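Local coordinates for RahU protein (Pseudomonas aeruginosa PAO1, PDB 6ZC2) that interacts with the membrane lipid ceramide phosphorylethanolamine as a bacterial member of the aegerolysin family, and probably binds glycolipids, at residues V9-R23 against V47-I60. Sequence-based numbering, arbitrary orientation. Where two conformers were deposited one is given.
With EDO (1,2-ethanediol), chain H; EDO (1,2-ethanediol), chain G.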
loop_
_atom_site.group_PDB
_atom_site.type_symbol
_atom_site.label_atom_id
_atom_site.label_comp_id
_atom_site.label_asym_id
_atom_site.label_seq_id
_atom_site.Cartn_x
_atom_site.Cartn_y
_atom_site.Cartn_z
ATOM N N VAL A 9 1.991 2.880 3.461
ATOM C CA VAL A 9 2.060 1.441 3.698
ATOM C C VAL A 9 3.520 1.037 3.863
ATOM O O VAL A 9 4.318 1.172 2.926
ATOM C CB VAL A 9 1.399 0.652 2.557
ATOM C CG1 VAL A 9 1.357 -0.825 2.904
ATOM C CG2 VAL A 9 0.001 1.204 2.259
ATOM N N LYS A 10 3.869 0.526 5.046
ATOM C CA LYS A 10 5.217 0.027 5.322
ATOM C C LYS A 10 5.273 -1.433 4.878
ATOM O O LYS A 10 4.606 -2.289 5.467
ATOM C CB LYS A 10 5.532 0.151 6.811
ATOM C CG LYS A 10 6.934 -0.307 7.181
ATOM C CD LYS A 10 7.192 -0.193 8.681
ATOM C CE LYS A 10 8.523 -0.825 9.058
ATOM N NZ LYS A 10 8.962 -0.423 10.432
ATOM N N VAL A 11 6.050 -1.720 3.836
ATOM C CA VAL A 11 6.162 -3.068 3.280
ATOM C C VAL A 11 7.298 -3.793 3.999
ATOM O O VAL A 11 8.472 -3.438 3.842
ATOM C CB VAL A 11 6.385 -3.031 1.762
ATOM C CG1 VAL A 11 6.507 -4.441 1.205
ATOM C CG2 VAL A 11 5.250 -2.270 1.085
ATOM N N VAL A 12 6.941 -4.797 4.802
ATOM C CA VAL A 12 7.876 -5.578 5.612
ATOM C C VAL A 12 7.962 -6.974 5.001
ATOM O O VAL A 12 6.988 -7.736 5.018
ATOM C CB VAL A 12 7.433 -5.640 7.084
ATOM C CG1 VAL A 12 8.383 -6.520 7.898
ATOM C CG2 VAL A 12 7.331 -4.229 7.677
ATOM N N VAL A 13 9.127 -7.319 4.462
ATOM C CA VAL A 13 9.347 -8.594 3.782
ATOM C C VAL A 13 10.032 -9.554 4.744
ATOM O O VAL A 13 11.088 -9.240 5.308
ATOM C CB VAL A 13 10.195 -8.394 2.513
ATOM C CG1 VAL A 13 10.515 -9.733 1.845
ATOM C CG2 VAL A 13 9.487 -7.435 1.540
ATOM N N SER A 14 9.444 -10.729 4.925
ATOM C CA SER A 14 10.046 -11.740 5.775
ATOM C C SER A 14 11.220 -12.405 5.068
ATOM O O SER A 14 11.285 -12.468 3.834
ATOM C CB SER A 14 9.020 -12.814 6.122
ATOM O OG SER A 14 9.628 -13.823 6.904
ATOM N N LYS A 15 12.156 -12.912 5.868
ATOM C CA LYS A 15 13.203 -13.751 5.306
ATOM C C LYS A 15 12.645 -15.020 4.663
ATOM O O LYS A 15 13.366 -15.669 3.900
ATOM C CB LYS A 15 14.266 -14.074 6.364
ATOM C CG LYS A 15 15.227 -12.912 6.595
ATOM C CD LYS A 15 16.458 -13.302 7.392
ATOM C CE LYS A 15 17.654 -13.549 6.482
ATOM N NZ LYS A 15 18.938 -13.140 7.116
ATOM N N SER A 16 11.379 -15.376 4.914
ATOM C CA SER A 16 10.795 -16.491 4.176
ATOM C C SER A 16 10.630 -16.191 2.685
ATOM O O SER A 16 10.406 -17.133 1.913
ATOM C CB SER A 16 9.470 -16.965 4.802
ATOM O OG SER A 16 8.461 -15.969 4.763
ATOM N N ILE A 17 10.753 -14.921 2.264
ATOM C CA ILE A 17 10.617 -14.525 0.865
ATOM C C ILE A 17 11.889 -13.889 0.311
ATOM O O ILE A 17 12.270 -14.146 -0.841
ATOM C CB ILE A 17 9.407 -13.592 0.640
ATOM C CG1 ILE A 17 8.117 -14.232 1.155
ATOM C CG2 ILE A 17 9.274 -13.253 -0.841
ATOM C CD1 ILE A 17 6.920 -13.327 1.055
ATOM N N GLY A 18 12.544 -13.030 1.091
ATOM C CA GLY A 18 13.783 -12.399 0.657
ATOM C C GLY A 18 13.634 -11.094 -0.115
ATOM O O GLY A 18 14.162 -10.053 0.304
ATOM N N THR A 19 12.935 -11.138 -1.254
ATOM C CA THR A 19 12.671 -9.964 -2.082
ATOM C C THR A 19 11.221 -10.008 -2.546
ATOM O O THR A 19 10.743 -11.057 -2.993
ATOM C CB THR A 19 13.566 -9.972 -3.338
ATOM O OG1 THR A 19 14.949 -10.031 -2.960
ATOM C CG2 THR A 19 13.327 -8.726 -4.199
ATOM N N VAL A 20 10.528 -8.868 -2.461
ATOM C CA VAL A 20 9.182 -8.714 -3.006
ATOM C C VAL A 20 9.204 -7.640 -4.089
ATOM O O VAL A 20 9.685 -6.522 -3.856
ATOM C CB VAL A 20 8.152 -8.377 -1.911
ATOM C CG1 VAL A 20 6.818 -7.946 -2.531
ATOM C CG2 VAL A 20 7.965 -9.583 -0.996
ATOM N N GLY A 21 8.683 -7.977 -5.270
ATOM C CA GLY A 21 8.464 -6.985 -6.310
ATOM C C GLY A 21 7.108 -6.323 -6.150
ATOM O O GLY A 21 6.085 -7.003 -6.033
ATOM N N ILE A 22 7.104 -4.989 -6.134
ATOM C CA ILE A 22 5.875 -4.199 -6.150
ATOM C C ILE A 22 5.544 -3.932 -7.612
ATOM O O ILE A 22 6.342 -3.318 -8.325
ATOM C CB ILE A 22 6.057 -2.870 -5.395
ATOM C CG1 ILE A 22 6.595 -3.102 -3.975
ATOM C CG2 ILE A 22 4.750 -2.066 -5.409
ATOM C CD1 ILE A 22 5.661 -3.877 -3.065
ATOM N N ARG A 23 4.380 -4.402 -8.071
ATOM C CA ARG A 23 4.015 -4.304 -9.482
ATOM C C ARG A 23 2.568 -3.839 -9.603
ATOM O O ARG A 23 1.782 -3.933 -8.657
ATOM C CB ARG A 23 4.166 -5.657 -10.219
ATOM C CG ARG A 23 5.539 -6.326 -10.082
ATOM C CD ARG A 23 6.649 -5.558 -10.814
ATOM N NE ARG A 23 7.949 -6.181 -10.569
ATOM C CZ ARG A 23 8.903 -5.715 -9.755
ATOM N NH1 ARG A 23 8.787 -4.555 -9.100
ATOM N NH2 ARG A 23 10.009 -6.428 -9.610
ATOM N N VAL A 47 6.609 3.377 -8.751
ATOM C CA VAL A 47 6.125 2.507 -7.679
ATOM C C VAL A 47 6.128 1.056 -8.141
ATOM O O VAL A 47 6.533 0.147 -7.401
ATOM C CB VAL A 47 4.728 2.951 -7.208
ATOM C CG1 VAL A 47 4.187 1.974 -6.159
ATOM C CG2 VAL A 47 4.780 4.371 -6.654
ATOM N N SER A 48 5.697 0.819 -9.389
ATOM C CA SER A 48 5.584 -0.511 -9.997
ATOM C C SER A 48 6.931 -1.120 -10.399
ATOM O O SER A 48 6.947 -2.191 -11.048
ATOM C CB SER A 48 4.658 -0.458 -11.213
ATOM O OG SER A 48 3.359 -0.006 -10.862
ATOM N N SER A 49 8.031 -0.455 -10.049
ATOM C CA SER A 49 9.376 -0.953 -10.286
ATOM C C SER A 49 10.121 -1.261 -8.992
ATOM O O SER A 49 11.272 -1.714 -9.045
ATOM C CB SER A 49 10.173 0.059 -11.120
ATOM O OG SER A 49 9.496 0.364 -12.334
ATOM N N MET A 50 9.501 -1.019 -7.833
ATOM C CA MET A 50 10.176 -1.193 -6.550
ATOM C C MET A 50 10.413 -2.670 -6.233
ATOM O O MET A 50 9.538 -3.515 -6.446
ATOM C CB MET A 50 9.323 -0.606 -5.421
ATOM C CG MET A 50 9.106 0.887 -5.480
ATOM S SD MET A 50 7.894 1.472 -4.267
ATOM C CE MET A 50 8.785 1.251 -2.735
ATOM N N ASN A 51 11.599 -2.970 -5.688
ATOM C CA ASN A 51 11.910 -4.268 -5.093
ATOM C C ASN A 51 12.256 -4.024 -3.629
ATOM O O ASN A 51 13.154 -3.226 -3.330
ATOM C CB ASN A 51 13.104 -4.927 -5.794
ATOM C CG ASN A 51 12.735 -5.578 -7.119
ATOM O OD1 ASN A 51 11.606 -5.506 -7.576
ATOM N ND2 ASN A 51 13.700 -6.247 -7.723
ATOM N N VAL A 52 11.545 -4.690 -2.721
ATOM C CA VAL A 52 11.723 -4.506 -1.282
ATOM C C VAL A 52 12.431 -5.736 -0.718
ATOM O O VAL A 52 12.012 -6.875 -0.974
ATOM C CB VAL A 52 10.379 -4.244 -0.574
ATOM C CG1 VAL A 52 10.608 -3.934 0.910
ATOM C CG2 VAL A 52 9.627 -3.098 -1.247
ATOM N N GLN A 53 13.505 -5.507 0.048
ATOM C CA GLN A 53 14.346 -6.572 0.586
ATOM C C GLN A 53 14.033 -6.843 2.054
ATOM O O GLN A 53 13.792 -5.916 2.837
ATOM C CB GLN A 53 15.831 -6.211 0.475
ATOM C CG GLN A 53 16.244 -5.684 -0.885
ATOM C CD GLN A 53 16.059 -6.702 -1.994
ATOM O OE1 GLN A 53 16.043 -7.914 -1.752
ATOM N NE2 GLN A 53 15.913 -6.215 -3.225
ATOM N N ALA A 54 14.074 -8.121 2.428
ATOM C CA ALA A 54 13.937 -8.496 3.831
ATOM C C ALA A 54 14.948 -7.746 4.688
ATOM O O ALA A 54 16.133 -7.669 4.350
ATOM C CB ALA A 54 14.148 -10.001 3.985
ATOM N N GLY A 55 14.469 -7.200 5.811
ATOM C CA GLY A 55 15.295 -6.453 6.733
ATOM C C GLY A 55 15.339 -4.960 6.488
ATOM O O GLY A 55 15.758 -4.213 7.388
ATOM N N SER A 56 14.892 -4.491 5.315
ATOM C CA SER A 56 14.941 -3.076 4.946
ATOM C C SER A 56 13.586 -2.623 4.412
ATOM O O SER A 56 13.426 -2.418 3.200
ATOM C CB SER A 56 16.028 -2.829 3.895
ATOM O OG SER A 56 17.328 -3.026 4.419
ATOM N N PRO A 57 12.591 -2.434 5.283
ATOM C CA PRO A 57 11.265 -2.014 4.807
ATOM C C PRO A 57 11.309 -0.716 4.012
ATOM O O PRO A 57 12.128 0.172 4.269
ATOM C CB PRO A 57 10.463 -1.832 6.101
ATOM C CG PRO A 57 11.113 -2.768 7.061
ATOM C CD PRO A 57 12.588 -2.754 6.722
ATOM N N GLN A 58 10.400 -0.620 3.037
ATOM C CA GLN A 58 10.177 0.589 2.256
ATOM C C GLN A 58 8.702 0.961 2.341
ATOM O O GLN A 58 7.848 0.111 2.599
ATOM C CB GLN A 58 10.589 0.401 0.785
ATOM C CG GLN A 58 12.084 0.231 0.574
ATOM C CD GLN A 58 12.437 0.021 -0.881
ATOM O OE1 GLN A 58 12.037 0.804 -1.747
ATOM N NE2 GLN A 58 13.170 -1.046 -1.168
ATOM N N TRP A 59 8.403 2.237 2.099
ATOM C CA TRP A 59 7.051 2.768 2.232
ATOM C C TRP A 59 6.462 3.160 0.878
ATOM O O TRP A 59 7.138 3.776 0.048
ATOM C CB TRP A 59 7.055 3.996 3.144
ATOM C CG TRP A 59 7.383 3.707 4.577
ATOM C CD1 TRP A 59 8.619 3.433 5.106
ATOM C CD2 TRP A 59 6.462 3.680 5.674
ATOM N NE1 TRP A 59 8.520 3.239 6.462
ATOM C CE2 TRP A 59 7.209 3.390 6.837
ATOM C CE3 TRP A 59 5.078 3.874 5.786
ATOM C CZ2 TRP A 59 6.620 3.309 8.103
ATOM C CZ3 TRP A 59 4.493 3.782 7.041
ATOM C CH2 TRP A 59 5.265 3.504 8.185
ATOM N N ILE A 60 5.191 2.814 0.676
ATOM C CA ILE A 60 4.400 3.264 -0.470
ATOM C C ILE A 60 3.324 4.192 0.074
ATOM O O ILE A 60 2.467 3.763 0.858
ATOM C CB ILE A 60 3.781 2.074 -1.217
ATOM C CG1 ILE A 60 4.891 1.167 -1.756
ATOM C CG2 ILE A 60 2.883 2.557 -2.343
ATOM C CD1 ILE A 60 4.404 -0.165 -2.246
HETATM C C1 EDO H . 12.948 -0.279 -4.620
HETATM O O1 EDO H . 13.635 -0.853 -5.745
HETATM C C2 EDO H . 12.899 1.235 -4.772
HETATM O O2 EDO H . 14.025 1.821 -4.109
HETATM C C1 EDO G . 11.683 4.949 3.396
HETATM O O1 EDO G . 10.532 5.801 3.323
HETATM C C2 EDO G . 11.998 4.407 2.007
HETATM O O2 EDO G . 10.853 3.710 1.499
HETATM O O HOH W 1 11.301 -5.331 4.269
HETATM O O HOH W 2 11.811 -6.712 6.626
#
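Two crossovers between the sheets of the aegerolysin beta-sandwich run side by side here: strand 9-13 pairs antiparallel with strand 58-60 in one sheet, and strand 19-23 with strand 51-53 at the margin of the other. Val20 and Val52 form a hydrogen-bonded pair, Val52 N reaching Val20 O at 2.8 Å and Val20 N returning a bond to Val52 O. In the first sheet, Val11 N donates to Gln58 O, and Val9 exchanges two bonds with Ile60. Between the layers lies the apolar core that defines a sandwich. Val52, with CG1 anti to its nitrogen (chi1 -175°), sets that methyl 3.7 Å from Val13 CG2 and turns CG2 toward Ile22 CG1. Ile60 CD1 reaches across to Ile22 CG2, also at 3.7 Å, and Phe76 of strand 72-80 touches both isoleucines. Between Val13 and Gln53, at the ends of strands 9-13 and 51-53 in different sheets, a water accepts from Val13 N and donates to Gln53 O. The outward surfaces carry different contacts. The extended Lys10 chain runs over the Trp59 indole, CB sitting 3.5 Å from the six-membered ring centroid and 7° off its normal, a CH-pi contact; Tyr35 also stacks with this indole. On the second sheet Arg23 doubles back at chi2 (-69°) across Gly21, whose CA lies against one guanidinium face. Arg23 NH2 meets a lone pair of Asn51 OD1 at 2.7 Å, in plane with both groups, whereas Arg23 NH1 approaches Met50 O from above the carbonyl plane, 2.9 Å away. Met50 O thus has two donors, the other being Ile22 N. Further along, Thr19 OG1 donates to Gln53 OE1 at 2.7 Å.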